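PDB 5I4M: amidase, hydantoinase/carbamoylase family from Burkholderia vietnamiensis, which probably hydrolyses N-carbamoyl-L-amino acids with the help of two zinc ions per subunit, as a member of the peptidase M20 family. Local coordinates for residues 154-159 / 342-347; 235-240 / 304-309; 265-270 / 283-288. All coordinates share one frame; numbering follows the deposited sequence.

Interaction 1 of 3, residues 154-159 / 342-347; sequences FAPAMV and QIFYYA. With 3PG (3-phosphoglyceric acid), chain E.
F344 sets its CG anti to the backbone N (chi1 -170°), which brings CG to P156 CB, while the bend of M158 at chi3 (55°) carries CE to Y346. Two motifs meet here: a classic beta bulge at I343 and F344, and a Met-aromatic contact that borders the bound 3-phosphoglyceric acid. P156, which follows a cis peptide bond, lays its CB over one face of the F344 ring, 3.4 Å from F344 CG, and P156 CG follows at 3.5 Å from F344 CD1. Proline suits this apolar packing because its compact ring offers C-H groups to the aromatic face and has no N-H in need of a partner. M158 SD comes instead to the edge of the F344 ring, 4.2 Å from F344 CZ, and the long, flexible methionine can then reach a second aromatic: its side chain crosses that of Y346 at about a right angle, with M158 CE 3.6 Å from Y346 CE2. Y346 OH is hydrogen-bonded to Q234, which anchors the phenol. At the other end the bulge lets I343 and F344 both face W236, and I343 CD1 rests 3.9 Å from A155 CB. W236 also meets the F344 ring edge-to-face. The small side chain of A157 packs on the ligand, its CB 3.8 Å from 3PG O3, and M158 SD approaches the same O3 to 3.3 Å.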
loop_
_atom_site.group_PDB
_atom_site.type_symbol
_atom_site.label_atom_id
_atom_site.label_comp_id
_atom_site.label_asym_id
_atom_site.label_seq_id
_atom_site.Cartn_x
_atom_site.Cartn_y
_atom_site.Cartn_z
ATOM N N PHE A 154 -1.587 15.833 2.618
ATOM C CA PHE A 154 -0.277 16.425 2.834
ATOM C C PHE A 154 -0.045 16.396 4.333
ATOM O O PHE A 154 -0.945 16.738 5.102
ATOM C CB PHE A 154 -0.182 17.872 2.322
ATOM C CG PHE A 154 -0.964 18.149 1.065
ATOM C CD1 PHE A 154 -2.321 18.436 1.130
ATOM C CD2 PHE A 154 -0.332 18.195 -0.166
ATOM C CE1 PHE A 154 -3.046 18.715 -0.012
ATOM C CE2 PHE A 154 -1.047 18.474 -1.323
ATOM C CZ PHE A 154 -2.409 18.732 -1.249
ATOM N N ALA A 155 1.140 15.971 4.746
ATOM C CA ALA A 155 1.397 15.882 6.168
ATOM C C ALA A 155 2.414 16.943 6.591
ATOM O O ALA A 155 3.234 17.377 5.780
ATOM C CB ALA A 155 1.928 14.491 6.543
ATOM N N PRO A 156 2.398 17.380 7.847
ATOM C CA PRO A 156 1.531 16.920 8.927
ATOM C C PRO A 156 0.245 17.723 9.043
ATOM O O PRO A 156 -0.099 18.507 8.155
ATOM C CB PRO A 156 2.405 17.129 10.163
ATOM C CG PRO A 156 3.136 18.380 9.842
ATOM C CD PRO A 156 3.448 18.285 8.352
ATOM N N ALA A 157 -0.449 17.530 10.161
ATOM C CA ALA A 157 -1.699 18.221 10.424
ATOM C C ALA A 157 -1.463 19.683 10.803
ATOM O O ALA A 157 -0.366 20.083 11.202
ATOM C CB ALA A 157 -2.448 17.530 11.559
ATOM N N MET A 158 -2.526 20.478 10.670
ATOM C CA MET A 158 -2.611 21.809 11.270
ATOM C C MET A 158 -1.535 22.760 10.741
ATOM O O MET A 158 -1.143 23.708 11.423
ATOM C CB MET A 158 -2.532 21.707 12.796
ATOM C CG MET A 158 -3.669 20.887 13.418
ATOM S SD MET A 158 -3.137 19.940 14.872
ATOM C CE MET A 158 -2.432 21.232 15.889
ATOM N N VAL A 159 -1.034 22.529 9.525
ATOM C CA VAL A 159 0.127 23.306 9.101
ATOM C C VAL A 159 -0.277 24.741 8.785
ATOM O O VAL A 159 0.490 25.677 9.029
ATOM C CB VAL A 159 0.831 22.619 7.913
ATOM C CG1 VAL A 159 1.856 23.542 7.281
ATOM C CG2 VAL A 159 1.535 21.366 8.404
ATOM N N GLN A 342 11.136 12.541 12.685
ATOM C CA GLN A 342 9.969 13.096 13.356
ATOM C C GLN A 342 9.517 14.293 12.531
ATOM O O GLN A 342 10.239 15.294 12.433
ATOM C CB GLN A 342 10.307 13.483 14.791
ATOM C CG GLN A 342 9.172 14.163 15.542
ATOM C CD GLN A 342 9.558 14.476 16.981
ATOM O OE1 GLN A 342 9.571 13.592 17.832
ATOM N NE2 GLN A 342 9.928 15.729 17.242
ATOM N N ILE A 343 8.348 14.184 11.892
ATOM C CA ILE A 343 7.895 15.233 10.983
ATOM C C ILE A 343 6.959 16.231 11.651
ATOM O O ILE A 343 6.598 17.238 11.021
ATOM C CB ILE A 343 7.216 14.639 9.735
ATOM C CG1 ILE A 343 5.913 13.932 10.109
ATOM C CG2 ILE A 343 8.164 13.678 9.002
ATOM C CD1 ILE A 343 4.936 13.832 8.931
ATOM N N PHE A 344 6.588 16.010 12.913
ATOM C CA PHE A 344 5.561 16.820 13.570
ATOM C C PHE A 344 5.707 16.665 15.074
ATOM O O PHE A 344 5.823 15.539 15.568
ATOM C CB PHE A 344 4.174 16.356 13.115
ATOM C CG PHE A 344 3.022 17.254 13.541
ATOM C CD1 PHE A 344 3.056 18.624 13.324
ATOM C CD2 PHE A 344 1.868 16.695 14.078
ATOM C CE1 PHE A 344 1.978 19.429 13.674
ATOM C CE2 PHE A 344 0.783 17.499 14.435
ATOM C CZ PHE A 344 0.845 18.867 14.232
ATOM N N TYR A 345 5.701 17.782 15.798
ATOM C CA TYR A 345 5.697 17.732 17.257
ATOM C C TYR A 345 5.098 19.024 17.791
ATOM O O TYR A 345 5.465 20.111 17.337
ATOM C CB TYR A 345 7.117 17.533 17.811
ATOM C CG TYR A 345 7.250 17.883 19.286
ATOM C CD1 TYR A 345 6.443 17.280 20.244
ATOM C CD2 TYR A 345 8.189 18.814 19.718
ATOM C CE1 TYR A 345 6.563 17.616 21.610
ATOM C CE2 TYR A 345 8.313 19.145 21.063
ATOM C CZ TYR A 345 7.496 18.545 22.004
ATOM O OH TYR A 345 7.628 18.881 23.345
ATOM N N TYR A 346 4.166 18.905 18.734
ATOM C CA TYR A 346 3.828 20.036 19.585
ATOM C C TYR A 346 3.530 19.536 20.988
ATOM O O TYR A 346 2.990 18.439 21.173
ATOM C CB TYR A 346 2.650 20.856 19.030
ATOM C CG TYR A 346 1.311 20.159 18.950
ATOM C CD1 TYR A 346 0.418 20.198 20.023
ATOM C CD2 TYR A 346 0.920 19.496 17.786
ATOM C CE1 TYR A 346 -0.825 19.580 19.952
ATOM C CE2 TYR A 346 -0.322 18.877 17.701
ATOM C CZ TYR A 346 -1.180 18.918 18.780
ATOM O OH TYR A 346 -2.405 18.300 18.679
ATOM N N ALA A 347 3.923 20.335 21.966
ATOM C CA ALA A 347 3.718 19.979 23.352
ATOM C C ALA A 347 2.238 20.086 23.707
ATOM O O ALA A 347 1.496 20.851 23.081
ATOM C CB ALA A 347 4.534 20.897 24.252
HETATM C C1 3PG E . -5.288 14.793 14.551
HETATM O O1 3PG E . -5.133 13.669 14.041
HETATM O O2 3PG E . -5.479 14.958 15.776
HETATM C C2 3PG E . -5.238 15.987 13.642
HETATM O O3 3PG E . -4.948 17.176 14.399
HETATM C C3 3PG E . -6.589 16.135 12.981
HETATM O O1P 3PG E . -7.571 16.429 13.976
HETATM P P 3PG E . -9.157 16.258 13.607
HETATM O O2P 3PG E . -9.350 16.887 12.248
HETATM O O3P 3PG E . -9.361 14.749 13.587
HETATM O O4P 3PG E . -9.875 17.017 14.737
#

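Interaction 2 of 3, residues 235-240 / 304-309; sequences RWYEIT and FTVDFR. With 3PG (3-phosphoglyceric acid), chain E.
R235 to I239 pair with F308 to F304 as antiparallel neighbours, their axes 4.6 Å apart and their directions at 161°, and six backbone hydrogen bonds join them. This ladder belongs to the sheet of the M20 dimerisation domain, and its two faces differ. On the face of Y237, I239, F304, V306 and F308, apolar side chains meet beneath helices 259-276 and 313-334. I239 CB sits over the F304 ring, a CH-pi contact 4.0 Å from the centroid, and the beta branch also puts I239 CG2 against it, 3.6 Å from F304 CZ. Y237 CE1 touches F308 CD2 at 3.7 Å, while the Y237 hydroxyl bonds to D320.

The face of W236, E238, T305 and D307 looks to the second subunit, where R295 of the second subunit forms a salt bridge with E238. D307 and W236 run side by side, with D307 OD2 3.1 Å above the indole plane; W236 NE1 is hydrogen-bonded to Q234. R309 grips the D307 carboxylate side-on in a salt bridge, R309 NE to D307 OD1 at 2.8 Å, which holds the guanidinium's rotation and turns the adjoining NH1/NH2 edge to the ligand carboxylate. There R309 NH1 binds 3PG O2 at 2.8 Å, and R309 NH2 is shared between D307 OD2 and 3PG O1.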
loop_
_atom_site.group_PDB
_atom_site.type_symbol
_atom_site.label_atom_id
_atom_site.label_comp_id
_atom_site.label_asym_id
_atom_site.label_seq_id
_atom_site.Cartn_x
_atom_site.Cartn_y
_atom_site.Cartn_z
ATOM N N ARG A 235 3.494 13.612 18.534
ATOM C CA ARG A 235 4.695 13.455 17.729
ATOM C C ARG A 235 4.344 12.509 16.591
ATOM O O ARG A 235 3.839 11.414 16.844
ATOM C CB ARG A 235 5.864 12.882 18.555
ATOM C CG ARG A 235 6.475 13.846 19.600
ATOM C CD ARG A 235 7.533 13.128 20.456
ATOM N NE ARG A 235 8.067 13.964 21.531
ATOM C CZ ARG A 235 9.280 14.503 21.524
ATOM N NH1 ARG A 235 10.091 14.291 20.490
ATOM N NH2 ARG A 235 9.691 15.243 22.557
ATOM N N TRP A 236 4.592 12.932 15.350
ATOM C CA TRP A 236 4.396 12.094 14.174
ATOM C C TRP A 236 5.733 11.811 13.501
ATOM O O TRP A 236 6.626 12.665 13.477
ATOM C CB TRP A 236 3.480 12.756 13.140
ATOM C CG TRP A 236 2.055 12.984 13.560
ATOM C CD1 TRP A 236 1.525 12.877 14.814
ATOM C CD2 TRP A 236 0.982 13.369 12.697
ATOM N NE1 TRP A 236 0.174 13.175 14.785
ATOM C CE2 TRP A 236 -0.180 13.478 13.492
ATOM C CE3 TRP A 236 0.894 13.626 11.320
ATOM C CZ2 TRP A 236 -1.422 13.838 12.956
ATOM C CZ3 TRP A 236 -0.339 13.972 10.787
ATOM C CH2 TRP A 236 -1.479 14.076 11.603
ATOM N N TYR A 237 5.840 10.622 12.911
ATOM C CA TYR A 237 7.087 10.165 12.312
ATOM C C TYR A 237 6.825 9.579 10.935
ATOM O O TYR A 237 5.728 9.096 10.646
ATOM C CB TYR A 237 7.770 9.076 13.156
ATOM C CG TYR A 237 7.978 9.444 14.594
ATOM C CD1 TYR A 237 6.931 9.373 15.510
ATOM C CD2 TYR A 237 9.223 9.846 15.050
ATOM C CE1 TYR A 237 7.119 9.708 16.832
ATOM C CE2 TYR A 237 9.423 10.173 16.381
ATOM C CZ TYR A 237 8.364 10.102 17.263
ATOM O OH TYR A 237 8.552 10.432 18.587
ATOM N N GLU A 238 7.871 9.602 10.108
ATOM C CA GLU A 238 7.947 8.853 8.864
ATOM C C GLU A 238 9.186 7.970 8.919
ATOM O O GLU A 238 10.283 8.451 9.229
ATOM C CB GLU A 238 8.006 9.790 7.650
ATOM C CG GLU A 238 6.683 10.523 7.389
ATOM C CD GLU A 238 6.716 11.447 6.177
ATOM O OE1 GLU A 238 5.643 11.984 5.819
ATOM O OE2 GLU A 238 7.797 11.631 5.578
ATOM N N ILE A 239 9.013 6.684 8.639
ATOM C CA ILE A 239 10.113 5.728 8.692
ATOM C C ILE A 239 10.139 4.966 7.379
ATOM O O ILE A 239 9.103 4.464 6.930
ATOM C CB ILE A 239 9.965 4.749 9.871
ATOM C CG1 ILE A 239 10.018 5.506 11.195
ATOM C CG2 ILE A 239 11.086 3.714 9.835
ATOM C CD1 ILE A 239 9.678 4.649 12.411
ATOM N N THR A 240 11.311 4.887 6.756
ATOM C CA THR A 240 11.511 3.976 5.636
ATOM C C THR A 240 12.570 2.961 6.044
ATOM O O THR A 240 13.672 3.345 6.450
ATOM C CB THR A 240 11.935 4.724 4.368
ATOM O OG1 THR A 240 10.889 5.615 3.959
ATOM C CG2 THR A 240 12.213 3.735 3.238
ATOM N N PHE A 304 6.429 3.823 6.339
ATOM C CA PHE A 304 5.254 3.827 7.207
ATOM C C PHE A 304 5.341 4.996 8.180
ATOM O O PHE A 304 6.392 5.627 8.341
ATOM C CB PHE A 304 5.079 2.494 7.946
ATOM C CG PHE A 304 6.226 2.136 8.849
ATOM C CD1 PHE A 304 7.369 1.541 8.338
ATOM C CD2 PHE A 304 6.154 2.388 10.199
ATOM C CE1 PHE A 304 8.428 1.210 9.171
ATOM C CE2 PHE A 304 7.209 2.063 11.034
ATOM C CZ PHE A 304 8.345 1.477 10.514
ATOM N N THR A 305 4.208 5.281 8.817
ATOM C CA THR A 305 4.072 6.416 9.720
ATOM C C THR A 305 3.881 5.940 11.149
ATOM O O THR A 305 3.396 4.830 11.399
ATOM C CB THR A 305 2.889 7.308 9.324
ATOM O OG1 THR A 305 1.671 6.550 9.372
ATOM C CG2 THR A 305 3.088 7.850 7.915
ATOM N N VAL A 306 4.268 6.790 12.092
ATOM C CA VAL A 306 3.991 6.550 13.500
ATOM C C VAL A 306 3.323 7.786 14.067
ATOM O O VAL A 306 3.711 8.915 13.749
ATOM C CB VAL A 306 5.262 6.199 14.290
ATOM C CG1 VAL A 306 4.924 5.971 15.759
ATOM C CG2 VAL A 306 5.887 4.965 13.704
ATOM N N ASP A 307 2.291 7.562 14.875
ATOM C CA ASP A 307 1.477 8.603 15.491
ATOM C C ASP A 307 1.520 8.342 16.989
ATOM O O ASP A 307 1.048 7.294 17.443
ATOM C CB ASP A 307 0.044 8.536 14.940
ATOM C CG ASP A 307 -0.888 9.598 15.519
ATOM O OD1 ASP A 307 -1.019 9.715 16.755
ATOM O OD2 ASP A 307 -1.525 10.295 14.704
ATOM N N PHE A 308 2.120 9.265 17.743
ATOM C CA PHE A 308 2.219 9.179 19.198
ATOM C C PHE A 308 1.533 10.386 19.821
ATOM O O PHE A 308 1.718 11.515 19.360
ATOM C CB PHE A 308 3.677 9.208 19.692
ATOM C CG PHE A 308 4.416 7.883 19.643
ATOM C CD1 PHE A 308 3.760 6.671 19.539
ATOM C CD2 PHE A 308 5.801 7.883 19.750
ATOM C CE1 PHE A 308 4.479 5.479 19.527
ATOM C CE2 PHE A 308 6.527 6.695 19.740
ATOM C CZ PHE A 308 5.872 5.494 19.630
ATOM N N ARG A 309 0.780 10.167 20.902
ATOM C CA ARG A 309 0.150 11.275 21.616
ATOM C C ARG A 309 0.145 10.987 23.111
ATOM O O ARG A 309 0.006 9.832 23.529
ATOM C CB ARG A 309 -1.300 11.504 21.150
ATOM C CG ARG A 309 -1.465 11.336 19.649
ATOM C CD ARG A 309 -2.885 11.633 19.201
ATOM N NE ARG A 309 -2.977 11.406 17.765
ATOM C CZ ARG A 309 -3.826 12.032 16.962
ATOM N NH1 ARG A 309 -4.684 12.921 17.461
ATOM N NH2 ARG A 309 -3.792 11.795 15.659
HETATM C C1 3PG E . -5.288 14.793 14.551
HETATM O O1 3PG E . -5.133 13.669 14.041
HETATM O O2 3PG E . -5.479 14.958 15.776
HETATM C C2 3PG E . -5.238 15.987 13.642
HETATM O O3 3PG E . -4.948 17.176 14.399
HETATM C C3 3PG E . -6.589 16.135 12.981
HETATM O O1P 3PG E . -7.571 16.429 13.976
HETATM P P 3PG E . -9.157 16.258 13.607
HETATM O O2P 3PG E . -9.350 16.887 12.248
HETATM O O3P 3PG E . -9.361 14.749 13.587
HETATM O O4P 3PG E . -9.875 17.017 14.737
#

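Interaction 3 of 3, residues 265-270 / 283-288; sequences RVVDLV and ATVGMM
V270 leans from its helix onto A283, T284 and V285, a helix-on-sheet contact within the alpha/beta layers of the M20 dimerisation domain. Its CB already meets the strand segment, 4.0 Å from V285 CG2. From there the side chain forks. With CG1 anti to the backbone N (chi1 162°), that methyl reaches the start of the segment: V270 CG1 lies 3.6 Å from T284 N and also touches A283 CB. The other methyl, V270 CG2, ends 3.9 Å from V285 CG2, and the two valines cross at about a right angle. Next to them the fit is tight, since A283 CB comes within 3.1 Å of V270 O; the single methyl of alanine suits a spot where the helix backbone itself approaches.

One turn earlier V267 continues the apolar surface. Its CG2 meets two partners, 3.8 Å from V285 CG1 and 3.7 Å from M288 CE. M288 gets there by an otherwise extended chain that bends at chi3 (-73°), swinging CE in to the helix. Alanine and the short beta-branched valines thus fill the close approach, and a long methionine spans the wider one.

T284 points away from the helix, and its OG1 is hydrogen-bonded to R256 of the second subunit. Helix 259-276 also meets that subunit: R265 forms a salt bridge with D268 of the second subunit, and D268 with R265 of the second subunit. Within the chain, V270 further packs on V306 and A283 on F308, both of strand 297-310, so the helix packs on strands 282-291 and 297-310, while V266 touches helix 313-334 alongside.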
loop_
_atom_site.group_PDB
_atom_site.type_symbol
_atom_site.label_atom_id
_atom_site.label_comp_id
_atom_site.label_asym_id
_atom_site.label_seq_id
_atom_site.Cartn_x
_atom_site.Cartn_y
_atom_site.Cartn_z
ATOM N N ARG A 265 7.202 -5.567 12.633
ATOM C CA ARG A 265 7.622 -5.607 14.027
ATOM C C ARG A 265 7.507 -4.237 14.677
ATOM O O ARG A 265 7.243 -4.146 15.882
ATOM C CB ARG A 265 9.042 -6.158 14.125
ATOM C CG ARG A 265 9.041 -7.658 13.916
ATOM C CD ARG A 265 10.441 -8.264 13.893
ATOM N NE ARG A 265 10.348 -9.706 13.690
ATOM C CZ ARG A 265 11.370 -10.482 13.353
ATOM N NH1 ARG A 265 12.579 -9.952 13.180
ATOM N NH2 ARG A 265 11.181 -11.785 13.182
ATOM N N VAL A 266 7.679 -3.163 13.900
ATOM C CA VAL A 266 7.521 -1.829 14.475
ATOM C C VAL A 266 6.048 -1.518 14.712
ATOM O O VAL A 266 5.703 -0.834 15.681
ATOM C CB VAL A 266 8.190 -0.762 13.588
ATOM C CG1 VAL A 266 7.981 0.634 14.180
ATOM C CG2 VAL A 266 9.694 -1.047 13.459
ATOM N N VAL A 267 5.156 -2.012 13.851
ATOM C CA VAL A 267 3.726 -1.836 14.115
ATOM C C VAL A 267 3.374 -2.407 15.483
ATOM O O VAL A 267 2.658 -1.780 16.277
ATOM C CB VAL A 267 2.887 -2.483 12.996
ATOM C CG1 VAL A 267 1.403 -2.548 13.396
ATOM C CG2 VAL A 267 3.039 -1.704 11.686
ATOM N N ASP A 268 3.902 -3.595 15.787
ATOM C CA ASP A 268 3.661 -4.222 17.084
ATOM C C ASP A 268 4.326 -3.434 18.206
ATOM O O ASP A 268 3.731 -3.235 19.273
ATOM C CB ASP A 268 4.174 -5.664 17.049
ATOM C CG ASP A 268 3.364 -6.610 17.919
ATOM O OD1 ASP A 268 2.241 -6.254 18.330
ATOM O OD2 ASP A 268 3.852 -7.731 18.170
ATOM N N LEU A 269 5.556 -2.970 17.979
ATOM C CA LEU A 269 6.245 -2.158 18.977
ATOM C C LEU A 269 5.491 -0.862 19.264
ATOM O O LEU A 269 5.361 -0.452 20.424
ATOM C CB LEU A 269 7.666 -1.850 18.499
ATOM C CG LEU A 269 8.438 -0.797 19.299
ATOM C CD1 LEU A 269 8.744 -1.311 20.682
ATOM C CD2 LEU A 269 9.712 -0.395 18.563
ATOM N N VAL A 270 5.002 -0.198 18.218
ATOM C CA VAL A 270 4.259 1.049 18.399
ATOM C C VAL A 270 3.044 0.818 19.284
ATOM O O VAL A 270 2.766 1.597 20.205
ATOM C CB VAL A 270 3.863 1.629 17.031
ATOM C CG1 VAL A 270 2.728 2.658 17.162
ATOM C CG2 VAL A 270 5.078 2.239 16.363
ATOM N N ALA A 283 -1.040 5.473 20.342
ATOM C CA ALA A 283 0.021 5.087 19.413
ATOM C C ALA A 283 -0.569 4.276 18.275
ATOM O O ALA A 283 -1.285 3.302 18.523
ATOM C CB ALA A 283 1.120 4.280 20.114
ATOM N N THR A 284 -0.230 4.661 17.041
ATOM C CA THR A 284 -0.850 4.100 15.846
ATOM C C THR A 284 0.130 4.119 14.683
ATOM O O THR A 284 0.874 5.083 14.509
ATOM C CB THR A 284 -2.092 4.905 15.421
ATOM O OG1 THR A 284 -2.811 5.339 16.580
ATOM C CG2 THR A 284 -3.016 4.057 14.519
ATOM N N VAL A 285 0.109 3.060 13.878
ATOM C CA VAL A 285 0.673 3.083 12.528
ATOM C C VAL A 285 -0.513 3.064 11.573
ATOM O O VAL A 285 -1.222 2.056 11.476
ATOM C CB VAL A 285 1.616 1.898 12.269
ATOM C CG1 VAL A 285 2.052 1.874 10.806
ATOM C CG2 VAL A 285 2.838 2.002 13.173
ATOM N N GLY A 286 -0.740 4.172 10.875
ATOM C CA GLY A 286 -1.922 4.287 10.043
ATOM C C GLY A 286 -1.650 4.181 8.558
ATOM O O GLY A 286 -2.562 3.911 7.775
ATOM N N MET A 287 -0.404 4.389 8.151
ATOM C CA MET A 287 -0.064 4.473 6.736
ATOM C C MET A 287 1.171 3.627 6.471
ATOM O O MET A 287 2.155 3.710 7.213
ATOM C CB MET A 287 0.172 5.933 6.319
ATOM C CG MET A 287 0.522 6.108 4.843
ATOM S SD MET A 287 0.892 7.828 4.510
ATOM C CE MET A 287 1.279 7.750 2.758
ATOM N N MET A 288 1.117 2.818 5.416
ATOM C CA MET A 288 2.212 1.921 5.074
ATOM C C MET A 288 2.218 1.740 3.566
ATOM O O MET A 288 1.161 1.551 2.963
ATOM C CB MET A 288 2.068 0.556 5.767
ATOM C CG MET A 288 3.244 -0.375 5.476
ATOM S SD MET A 288 3.256 -1.905 6.437
ATOM C CE MET A 288 3.719 -1.265 8.049
#

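In the fold
Followed from the N terminus, the chain leaves the loop ahead of helix 159-164, and strand 337-350 later meets that loop in interaction 1, closing the longest of the three loops. Within it, strand 225-242 waits for strand 297-310 to complete interaction 2, and within this second loop helix 259-276 turns back onto strand 282-291 in interaction 3. The three are therefore concentric and none cross. Strands 337-350, 225-242, 297-310 and 282-291 are successive neighbours, linking the contacts: I343 N probably bonds to W236 O, and D307 N to T284 O. Interactions 1 and 2 both touch 3PG, and all three reach the second subunit.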